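Local coordinates for protein nidogen-1 (Mus musculus, PDB 1GL4) that is a basement-membrane glycoprotein that associates tightly with laminin and binds collagen IV and perlecan, the last through the G2 beta-barrel of this fragment, at residues T89-I94 / R265-A270; S101-A106 / V256-N261; N53-G58 / N73-S78. All blocks are in the same frame, centred on the assembly; numbering follows the deposited sequence.

Overall arrangement
All three contacts lie in the G2 beta-barrel, on the same wall. Strands 49-62, 69-81, 86-92, 266-276 and 248-261 follow one another across it: contact 3 pairs the first two, contact 1 pairs 86-92 with 266-276, and contact 2 packs the loop before helix 107-115 on strand 248-261. Along the chain contact 3 closes first, and contact 2 is nested inside the loop closed by contact 1. Contact 1 touches both others, centre to centre about 8 Å from contact 2 and about 9 Å from contact 3; contacts 2 and 3 are about 16 Å apart. The wall's outer face, holding His-77 and Arg-268, meets another protein; in contact 1 the inner face packs on helix 107-115.

Contact 1 (T89-I94 / R265-A270); sequences TAISTI and RILRYA
Ile-91 and Leu-267 face each other as a hydrogen-bonded antiparallel pair, with Ile-91 N to Leu-267 O at 2.8 Å; Thr-89 and Tyr-269 repeat the pattern at the next hydrogen-bonded pair along the ladder. Their side chains share the inner face of the sheet. Ile-91 CD1 meets ring atom CE1 of Tyr-269 at 4.0 Å, a contact between a flexible aliphatic arm and a broad ring that suits a buried core. Beyond it, the Tyr-269 hydroxyl bonds to Leu-102 O, while Ile-91 and Tyr-269 both rest on Ile-108 of helix 107-115.

The other face carries Ala-90, Ser-92, Ile-266 and Arg-268. Ile-266 CD1, on the same strand as Arg-268, lies 3.1 Å above the guanidinium plane and over its centre, and it also touches Ala-90 CB at 3.8 Å. The short alanine lets NH1 of Arg-268 pass close by. A water in the guanidinium plane accepts from NH1, which also bonds to the backbone of another protein's chain.

Where the pairing ends, Arg-265 O is gripped by three donors. Thr-93 N approaches at 3.0 Å, almost in line with the carbonyl, Ile-94 N is tilted out of its plane, and Ser-92 OG comes from above it at 3.1 Å. The serine hydroxyl reaches there because it stands anti to the backbone N (chi1 -175°). Arg-265 itself has left-handed backbone angles, and with Ile-266 it faces Asn-261 in a G1 beta bulge. This antiparallel strand pair is part of the G2 barrel wall, largely apolar within and, at Arg-268, part of the perlecan-binding site without.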
loop_
_atom_site.group_PDB
_atom_site.type_symbol
_atom_site.label_atom_id
_atom_site.label_comp_id
_atom_site.label_asym_id
_atom_site.label_seq_id
_atom_site.Cartn_x
_atom_site.Cartn_y
_atom_site.Cartn_z
ATOM N N THR A 89 -4.084 -2.468 -1.794
ATOM C CA THR A 89 -3.924 -3.743 -1.100
ATOM C C THR A 89 -5.229 -4.526 -0.948
ATOM O O THR A 89 -6.280 -3.954 -0.647
ATOM C CB THR A 89 -3.306 -3.527 0.312
ATOM O OG1 THR A 89 -2.028 -2.890 0.186
ATOM C CG2 THR A 89 -3.128 -4.861 1.034
ATOM N N ALA A 90 -5.149 -5.837 -1.170
ATOM C CA ALA A 90 -6.304 -6.728 -1.040
ATOM C C ALA A 90 -5.949 -7.868 -0.092
ATOM O O ALA A 90 -4.881 -8.472 -0.202
ATOM C CB ALA A 90 -6.697 -7.292 -2.397
ATOM N N ILE A 91 -6.852 -8.159 0.837
ATOM C CA ILE A 91 -6.636 -9.225 1.798
ATOM C C ILE A 91 -7.891 -10.091 1.770
ATOM O O ILE A 91 -8.962 -9.653 2.182
ATOM C CB ILE A 91 -6.402 -8.637 3.206
ATOM C CG1 ILE A 91 -5.204 -7.675 3.158
ATOM C CG2 ILE A 91 -6.172 -9.759 4.210
ATOM C CD1 ILE A 91 -4.967 -6.865 4.429
ATOM N N SER A 92 -7.777 -11.318 1.273
ATOM C CA SER A 92 -8.978 -12.135 1.193
ATOM C C SER A 92 -8.997 -13.480 1.853
ATOM O O SER A 92 -8.031 -14.237 1.831
ATOM C CB SER A 92 -9.441 -12.314 -0.240
ATOM O OG SER A 92 -10.673 -13.022 -0.224
ATOM N N THR A 93 -10.196 -13.753 2.350
ATOM C CA THR A 93 -10.598 -14.905 3.113
ATOM C C THR A 93 -10.493 -14.274 4.487
ATOM O O THR A 93 -9.707 -14.684 5.334
ATOM C CB THR A 93 -9.660 -16.125 2.979
ATOM O OG1 THR A 93 -8.330 -15.776 3.384
ATOM C CG2 THR A 93 -9.668 -16.635 1.536
ATOM N N ILE A 94 -11.256 -13.196 4.646
ATOM C CA ILE A 94 -11.346 -12.466 5.902
ATOM C C ILE A 94 -12.803 -12.640 6.315
ATOM O O ILE A 94 -13.706 -12.217 5.595
ATOM C CB ILE A 94 -11.037 -10.958 5.724
ATOM C CG1 ILE A 94 -9.525 -10.735 5.576
ATOM C CG2 ILE A 94 -11.559 -10.179 6.925
ATOM C CD1 ILE A 94 -8.719 -11.048 6.834
ATOM N N ARG A 265 -15.705 -11.741 0.671
ATOM C CA ARG A 265 -14.938 -11.767 1.916
ATOM C C ARG A 265 -13.548 -11.194 1.694
ATOM O O ARG A 265 -12.536 -11.828 2.002
ATOM C CB ARG A 265 -14.829 -13.195 2.447
ATOM C CG ARG A 265 -16.148 -13.788 2.883
ATOM C CD ARG A 265 -15.941 -15.155 3.494
ATOM N NE ARG A 265 -17.154 -15.657 4.127
ATOM C CZ ARG A 265 -17.188 -16.711 4.937
ATOM N NH1 ARG A 265 -16.071 -17.373 5.214
ATOM N NH2 ARG A 265 -18.337 -17.099 5.475
ATOM N N ILE A 266 -13.504 -9.979 1.164
ATOM C CA ILE A 266 -12.234 -9.340 0.884
ATOM C C ILE A 266 -12.141 -7.957 1.503
ATOM O O ILE A 266 -13.089 -7.175 1.458
ATOM C CB ILE A 266 -12.008 -9.249 -0.644
ATOM C CG1 ILE A 266 -10.701 -8.519 -0.944
ATOM C CG2 ILE A 266 -13.192 -8.554 -1.300
ATOM C CD1 ILE A 266 -10.300 -8.584 -2.407
ATOM N N LEU A 267 -10.987 -7.678 2.100
ATOM C CA LEU A 267 -10.716 -6.398 2.738
ATOM C C LEU A 267 -9.794 -5.620 1.794
ATOM O O LEU A 267 -8.777 -6.151 1.347
ATOM C CB LEU A 267 -10.029 -6.656 4.083
ATOM C CG LEU A 267 -9.651 -5.533 5.043
ATOM C CD1 LEU A 267 -10.890 -4.798 5.548
ATOM C CD2 LEU A 267 -8.887 -6.153 6.214
ATOM N N ARG A 268 -10.152 -4.372 1.492
ATOM C CA ARG A 268 -9.360 -3.539 0.585
ATOM C C ARG A 268 -8.922 -2.199 1.189
ATOM O O ARG A 268 -9.706 -1.513 1.855
ATOM C CB ARG A 268 -10.155 -3.278 -0.706
ATOM C CG ARG A 268 -10.526 -4.541 -1.498
ATOM C CD ARG A 268 -11.385 -4.205 -2.719
ATOM N NE ARG A 268 -11.680 -5.375 -3.549
ATOM C CZ ARG A 268 -10.774 -6.023 -4.280
ATOM N NH1 ARG A 268 -9.511 -5.619 -4.290
ATOM N NH2 ARG A 268 -11.129 -7.079 -5.004
ATOM N N TYR A 269 -7.659 -1.839 0.954
ATOM C CA TYR A 269 -7.085 -0.583 1.444
ATOM C C TYR A 269 -6.356 0.111 0.289
ATOM O O TYR A 269 -5.613 -0.535 -0.450
ATOM C CB TYR A 269 -6.051 -0.846 2.550
ATOM C CG TYR A 269 -6.554 -1.527 3.803
ATOM C CD1 TYR A 269 -5.858 -2.609 4.344
ATOM C CD2 TYR A 269 -7.664 -1.044 4.501
ATOM C CE1 TYR A 269 -6.242 -3.192 5.550
ATOM C CE2 TYR A 269 -8.058 -1.622 5.718
ATOM C CZ TYR A 269 -7.339 -2.690 6.233
ATOM O OH TYR A 269 -7.683 -3.253 7.441
ATOM N N ALA A 270 -6.559 1.418 0.131
ATOM C CA ALA A 270 -5.871 2.158 -0.924
ATOM C C ALA A 270 -5.496 3.551 -0.430
ATOM O O ALA A 270 -6.284 4.205 0.253
ATOM C CB ALA A 270 -6.755 2.264 -2.167
HETATM O O HOH W 1 -2.294 -0.198 0.424
HETATM O O HOH W 2 -7.544 -3.633 -3.377
#

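Contact 2 (S101-A106 / V256-N261); sequences SLLPLA and VFVLYN
Leu-103 pushes one branch of its side chain, CD2, down onto the backbone of strand 256-261, where it lies 3.6 Å from both Leu-259 C and Tyr-260 N. The hollow it fills is a shallow one: the peptide between Leu-259 and Tyr-260 forms the floor, and the side chains on its two sides form the walls. One wall is Tyr-260 CB, 3.9 Å from Leu-103 CD2; the other is Val-258 CG2, 4.1 Å from the same methyl. Leu-259 sends its own side chain to the far face of the strand, which is why a leucine methyl can come so close to its backbone.

The second bump comes from the strand. Val-258 rises between Leu-103 and Ala-106, its CB 3.5 Å from Leu-103 O, and that oxygen rests on the branch point, about equally far from CB and both methyls. With CG1 anti to the carbonyl carbon (chi1 -58°), that methyl reaches Ala-106 CB at 4.0 Å as well as Leu-103 O. Ala-106 has just enough bulk to meet Val-258 and, more distantly, Val-256 CG1; beta-branched valines suit the strand and give it a knobbly surface. No hydrogen bond crosses between the two segments, which meet by apolar packing, while Leu-102 O and Pro-104 O are bonded to Tyr-269 and Tyr-225.

The loop's own form presents these groups. A type I turn from Leu-102 to Leu-105, closed by Leu-105 N to Leu-102 O at 2.9 Å, puts Leu-103 at its second position. Nearby, Val-183 and Ile-185 of strand 182-195 extend the apolar patch, and the hydroxyl of Tyr-260 is held by Ile-94 O. The arrangement is that of a GFP-like barrel, in which the loop leading into the internal helix, here 107-115, is packed against the inside of the wall.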
loop_
_atom_site.group_PDB
_atom_site.type_symbol
_atom_site.label_atom_id
_atom_site.label_comp_id
_atom_site.label_asym_id
_atom_site.label_seq_id
_atom_site.Cartn_x
_atom_site.Cartn_y
_atom_site.Cartn_z
ATOM N N SER A 101 -14.780 -4.650 11.448
ATOM C CA SER A 101 -14.013 -4.072 12.549
ATOM C C SER A 101 -12.548 -3.777 12.222
ATOM O O SER A 101 -11.875 -3.093 12.988
ATOM C CB SER A 101 -14.101 -4.970 13.787
ATOM O OG SER A 101 -15.425 -4.963 14.304
ATOM N N LEU A 102 -12.053 -4.291 11.099
ATOM C CA LEU A 102 -10.668 -4.039 10.693
ATOM C C LEU A 102 -10.584 -2.853 9.723
ATOM O O LEU A 102 -9.490 -2.411 9.354
ATOM C CB LEU A 102 -10.072 -5.280 10.019
ATOM C CG LEU A 102 -9.970 -6.567 10.847
ATOM C CD1 LEU A 102 -9.462 -7.695 9.966
ATOM C CD2 LEU A 102 -9.045 -6.352 12.032
ATOM N N LEU A 103 -11.740 -2.331 9.321
ATOM C CA LEU A 103 -11.790 -1.214 8.374
ATOM C C LEU A 103 -10.931 0.006 8.702
ATOM O O LEU A 103 -10.350 0.616 7.806
ATOM C CB LEU A 103 -13.242 -0.770 8.151
ATOM C CG LEU A 103 -14.066 -1.667 7.216
ATOM C CD1 LEU A 103 -15.515 -1.205 7.184
ATOM C CD2 LEU A 103 -13.461 -1.630 5.813
ATOM N N PRO A 104 -10.841 0.391 9.985
ATOM C CA PRO A 104 -10.024 1.565 10.314
ATOM C C PRO A 104 -8.515 1.330 10.206
ATOM O O PRO A 104 -7.739 2.282 10.180
ATOM C CB PRO A 104 -10.424 1.878 11.761
ATOM C CG PRO A 104 -11.783 1.245 11.910
ATOM C CD PRO A 104 -11.624 -0.045 11.151
ATOM N N LEU A 105 -8.109 0.067 10.128
ATOM C CA LEU A 105 -6.688 -0.286 10.094
ATOM C C LEU A 105 -5.962 -0.210 8.751
ATOM O O LEU A 105 -5.202 -1.114 8.396
ATOM C CB LEU A 105 -6.506 -1.684 10.690
ATOM C CG LEU A 105 -7.215 -1.898 12.034
ATOM C CD1 LEU A 105 -7.043 -3.341 12.487
ATOM C CD2 LEU A 105 -6.653 -0.939 13.066
ATOM N N ALA A 106 -6.168 0.883 8.026
ATOM C CA ALA A 106 -5.520 1.081 6.738
ATOM C C ALA A 106 -3.992 0.929 6.803
ATOM O O ALA A 106 -3.370 0.517 5.824
ATOM C CB ALA A 106 -5.884 2.451 6.184
ATOM N N VAL A 256 -7.384 8.325 0.816
ATOM C CA VAL A 256 -7.513 7.053 1.518
ATOM C C VAL A 256 -8.899 6.436 1.341
ATOM O O VAL A 256 -9.913 7.118 1.495
ATOM C CB VAL A 256 -7.247 7.223 3.029
ATOM C CG1 VAL A 256 -7.328 5.874 3.733
ATOM C CG2 VAL A 256 -5.886 7.853 3.251
ATOM N N PHE A 257 -8.926 5.144 1.013
ATOM C CA PHE A 257 -10.175 4.400 0.827
ATOM C C PHE A 257 -10.057 3.047 1.516
ATOM O O PHE A 257 -9.033 2.374 1.392
ATOM C CB PHE A 257 -10.465 4.122 -0.652
ATOM C CG PHE A 257 -10.859 5.329 -1.448
ATOM C CD1 PHE A 257 -9.897 6.204 -1.939
ATOM C CD2 PHE A 257 -12.198 5.569 -1.743
ATOM C CE1 PHE A 257 -10.260 7.301 -2.721
ATOM C CE2 PHE A 257 -12.574 6.666 -2.524
ATOM C CZ PHE A 257 -11.602 7.533 -3.014
ATOM N N VAL A 258 -11.101 2.646 2.236
ATOM C CA VAL A 258 -11.098 1.345 2.900
ATOM C C VAL A 258 -12.444 0.694 2.595
ATOM O O VAL A 258 -13.466 1.377 2.523
ATOM C CB VAL A 258 -10.892 1.469 4.440
ATOM C CG1 VAL A 258 -9.590 2.194 4.731
ATOM C CG2 VAL A 258 -12.068 2.199 5.084
ATOM N N LEU A 259 -12.449 -0.619 2.406
ATOM C CA LEU A 259 -13.694 -1.312 2.075
ATOM C C LEU A 259 -13.671 -2.797 2.401
ATOM O O LEU A 259 -12.651 -3.452 2.240
ATOM C CB LEU A 259 -13.985 -1.134 0.575
ATOM C CG LEU A 259 -15.111 -1.918 -0.119
ATOM C CD1 LEU A 259 -15.402 -1.273 -1.467
ATOM C CD2 LEU A 259 -14.712 -3.379 -0.320
ATOM N N TYR A 260 -14.797 -3.323 2.869
ATOM C CA TYR A 260 -14.890 -4.751 3.145
ATOM C C TYR A 260 -16.119 -5.280 2.425
ATOM O O TYR A 260 -17.223 -4.766 2.614
ATOM C CB TYR A 260 -15.026 -5.058 4.638
ATOM C CG TYR A 260 -15.237 -6.541 4.892
ATOM C CD1 TYR A 260 -14.218 -7.465 4.639
ATOM C CD2 TYR A 260 -16.484 -7.032 5.295
ATOM C CE1 TYR A 260 -14.438 -8.842 4.771
ATOM C CE2 TYR A 260 -16.714 -8.400 5.426
ATOM C CZ TYR A 260 -15.689 -9.298 5.162
ATOM O OH TYR A 260 -15.925 -10.648 5.289
ATOM N N ASN A 261 -15.921 -6.292 1.587
ATOM C CA ASN A 261 -17.025 -6.887 0.853
ATOM C C ASN A 261 -17.327 -8.277 1.404
ATOM O O ASN A 261 -16.492 -9.185 1.350
ATOM C CB ASN A 261 -16.702 -6.967 -0.642
ATOM C CG ASN A 261 -17.834 -7.580 -1.445
ATOM O OD1 ASN A 261 -17.970 -8.801 -1.521
ATOM N ND2 ASN A 261 -18.671 -6.732 -2.026
#

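Contact 3 (N53-G58 / N73-S78)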
loop_
_atom_site.group_PDB
_atom_site.type_symbol
_atom_site.label_atom_id
_atom_site.label_comp_id
_atom_site.label_asym_id
_atom_site.label_seq_id
_atom_site.Cartn_x
_atom_site.Cartn_y
_atom_site.Cartn_z
ATOM N N ASN A 53 3.432 -9.928 -2.204
ATOM C CA ASN A 53 2.605 -11.067 -1.809
ATOM C C ASN A 53 3.033 -11.676 -0.480
ATOM O O ASN A 53 4.217 -11.674 -0.132
ATOM C CB ASN A 53 2.654 -12.158 -2.883
ATOM C CG ASN A 53 1.940 -11.759 -4.156
ATOM O OD1 ASN A 53 0.727 -11.550 -4.161
ATOM N ND2 ASN A 53 2.689 -11.649 -5.243
ATOM N N GLY A 54 2.065 -12.217 0.252
ATOM C CA GLY A 54 2.367 -12.836 1.527
ATOM C C GLY A 54 1.135 -13.407 2.205
ATOM O O GLY A 54 0.026 -13.328 1.677
ATOM N N LYS A 55 1.335 -13.981 3.384
ATOM C CA LYS A 55 0.247 -14.575 4.149
ATOM C C LYS A 55 -0.093 -13.730 5.372
ATOM O O LYS A 55 0.737 -12.959 5.865
ATOM C CB LYS A 55 0.633 -15.985 4.601
ATOM C CG LYS A 55 0.730 -17.006 3.480
ATOM C CD LYS A 55 -0.634 -17.292 2.865
ATOM C CE LYS A 55 -0.546 -18.435 1.855
ATOM N NZ LYS A 55 -1.876 -18.770 1.263
ATOM N N VAL A 56 -1.322 -13.884 5.857
ATOM C CA VAL A 56 -1.785 -13.148 7.021
ATOM C C VAL A 56 -2.467 -14.087 8.009
ATOM O O VAL A 56 -3.327 -14.883 7.625
ATOM C CB VAL A 56 -2.815 -12.059 6.640
ATOM C CG1 VAL A 56 -3.246 -11.310 7.890
ATOM C CG2 VAL A 56 -2.222 -11.100 5.603
ATOM N N LYS A 57 -2.077 -13.998 9.277
ATOM C CA LYS A 57 -2.697 -14.819 10.313
ATOM C C LYS A 57 -3.072 -13.891 11.456
ATOM O O LYS A 57 -2.353 -12.932 11.751
ATOM C CB LYS A 57 -1.745 -15.912 10.826
ATOM C CG LYS A 57 -0.640 -15.410 11.737
ATOM C CD LYS A 57 0.065 -16.551 12.484
ATOM C CE LYS A 57 0.829 -17.483 11.551
ATOM N NZ LYS A 57 1.633 -18.494 12.317
ATOM N N GLY A 58 -4.200 -14.169 12.096
ATOM C CA GLY A 58 -4.627 -13.329 13.195
ATOM C C GLY A 58 -5.398 -14.044 14.291
ATOM O O GLY A 58 -5.959 -15.120 14.085
ATOM N N ASN A 73 -3.429 -18.551 6.993
ATOM C CA ASN A 73 -3.307 -18.799 5.563
ATOM C C ASN A 73 -4.119 -17.838 4.690
ATOM O O ASN A 73 -4.457 -18.164 3.552
ATOM C CB ASN A 73 -3.699 -20.244 5.242
ATOM C CG ASN A 73 -3.364 -20.632 3.816
ATOM O OD1 ASN A 73 -2.201 -20.587 3.407
ATOM N ND2 ASN A 73 -4.380 -21.014 3.050
ATOM N N THR A 74 -4.442 -16.664 5.224
ATOM C CA THR A 74 -5.173 -15.656 4.458
ATOM C C THR A 74 -4.147 -14.978 3.544
ATOM O O THR A 74 -3.009 -14.747 3.962
ATOM C CB THR A 74 -5.812 -14.601 5.383
ATOM O OG1 THR A 74 -6.870 -15.208 6.136
ATOM C CG2 THR A 74 -6.380 -13.436 4.569
ATOM N N ASP A 75 -4.543 -14.674 2.307
ATOM C CA ASP A 75 -3.645 -14.038 1.335
ATOM C C ASP A 75 -3.652 -12.509 1.335
ATOM O O ASP A 75 -4.688 -11.883 1.558
ATOM C CB ASP A 75 -3.990 -14.479 -0.091
ATOM C CG ASP A 75 -3.783 -15.959 -0.320
ATOM O OD1 ASP A 75 -2.657 -16.447 -0.104
ATOM O OD2 ASP A 75 -4.752 -16.633 -0.726
ATOM N N LEU A 76 -2.487 -11.921 1.069
ATOM C CA LEU A 76 -2.354 -10.468 0.953
ATOM C C LEU A 76 -1.677 -10.219 -0.392
ATOM O O LEU A 76 -0.632 -10.806 -0.683
ATOM C CB LEU A 76 -1.498 -9.879 2.087
ATOM C CG LEU A 76 -1.364 -8.346 2.085
ATOM C CD1 LEU A 76 -1.010 -7.856 3.475
ATOM C CD2 LEU A 76 -0.307 -7.898 1.074
ATOM N N HIS A 77 -2.291 -9.378 -1.221
ATOM C CA HIS A 77 -1.746 -9.034 -2.531
ATOM C C HIS A 77 -1.783 -7.509 -2.669
ATOM O O HIS A 77 -2.826 -6.883 -2.465
ATOM C CB HIS A 77 -2.584 -9.674 -3.642
ATOM C CG HIS A 77 -2.066 -9.406 -5.020
ATOM N ND1 HIS A 77 -0.966 -10.051 -5.542
ATOM C CD2 HIS A 77 -2.478 -8.534 -5.973
ATOM C CE1 HIS A 77 -0.721 -9.589 -6.756
ATOM N NE2 HIS A 77 -1.624 -8.668 -7.040
ATOM N N SER A 78 -0.650 -6.909 -3.016
ATOM C CA SER A 78 -0.588 -5.460 -3.148
ATOM C C SER A 78 0.052 -5.067 -4.485
ATOM O O SER A 78 0.962 -5.742 -4.963
ATOM C CB SER A 78 0.197 -4.884 -1.966
ATOM O OG SER A 78 0.071 -3.481 -1.886
HETATM O O HOH W 3 -1.246 -13.024 -2.538
HETATM O O HOH W 4 -0.344 -15.118 -0.585
#
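Val-56 and Leu-76 make the tight side of this hairpin pairing. Val-56 CG2 lies against Leu-76 CB at 3.8 Å, the two side chains crossing at a slant, and Thr-74 stands beside Val-56 on the same buried face. A branched valine and a leucine suit this place because the face looks into the barrel, where Ile-91 and Ile-166 of the neighbouring strands continue the packing. Thr-74 can be buried here because its hydroxyl bonds to Thr-93 O. Gly-54, paired with Leu-76, adds no side chain to the layer; its backbone still bonds in both directions, Leu-76 N reaching Gly-54 O at 2.9 Å.

The opposite face is polar, and looser around Lys-55, Asn-73 and Asp-75. A bend at chi2 of Lys-55 (-67°) places CD near Thr-74 O; the extended remainder runs alongside Asp-75 and Asn-73, and NZ lies 2.8 Å from Asp-75 OD1 in a salt bridge, on the syn side but well out of the carboxylate plane. The same NZ bonds to Asn-73 OD1, coming from above the amide carbonyl plane. A long, flexible lysine is apt at this solvent-exposed position. Two waters join in, one beside Asp-75 OD1 and Gly-54 O, the other between Asn-53 OD1 and Leu-76 O.

Farther along this face Asn-53 and His-77 lie side by side, closely held. His-77 ND1 donates to Asn-53 OD1 at 2.6 Å, nearly straight (163°) and close to the ring plane. Asn-53 also touches His-163, a ligand of the bound zinc. With the ring held by bonds at both nitrogens, NE2 is turned to a polar side chain of another protein's chain; if the imidazole is neutral, NE2 would be the accepting nitrogen, consistent with the part of His-77 in perlecan binding.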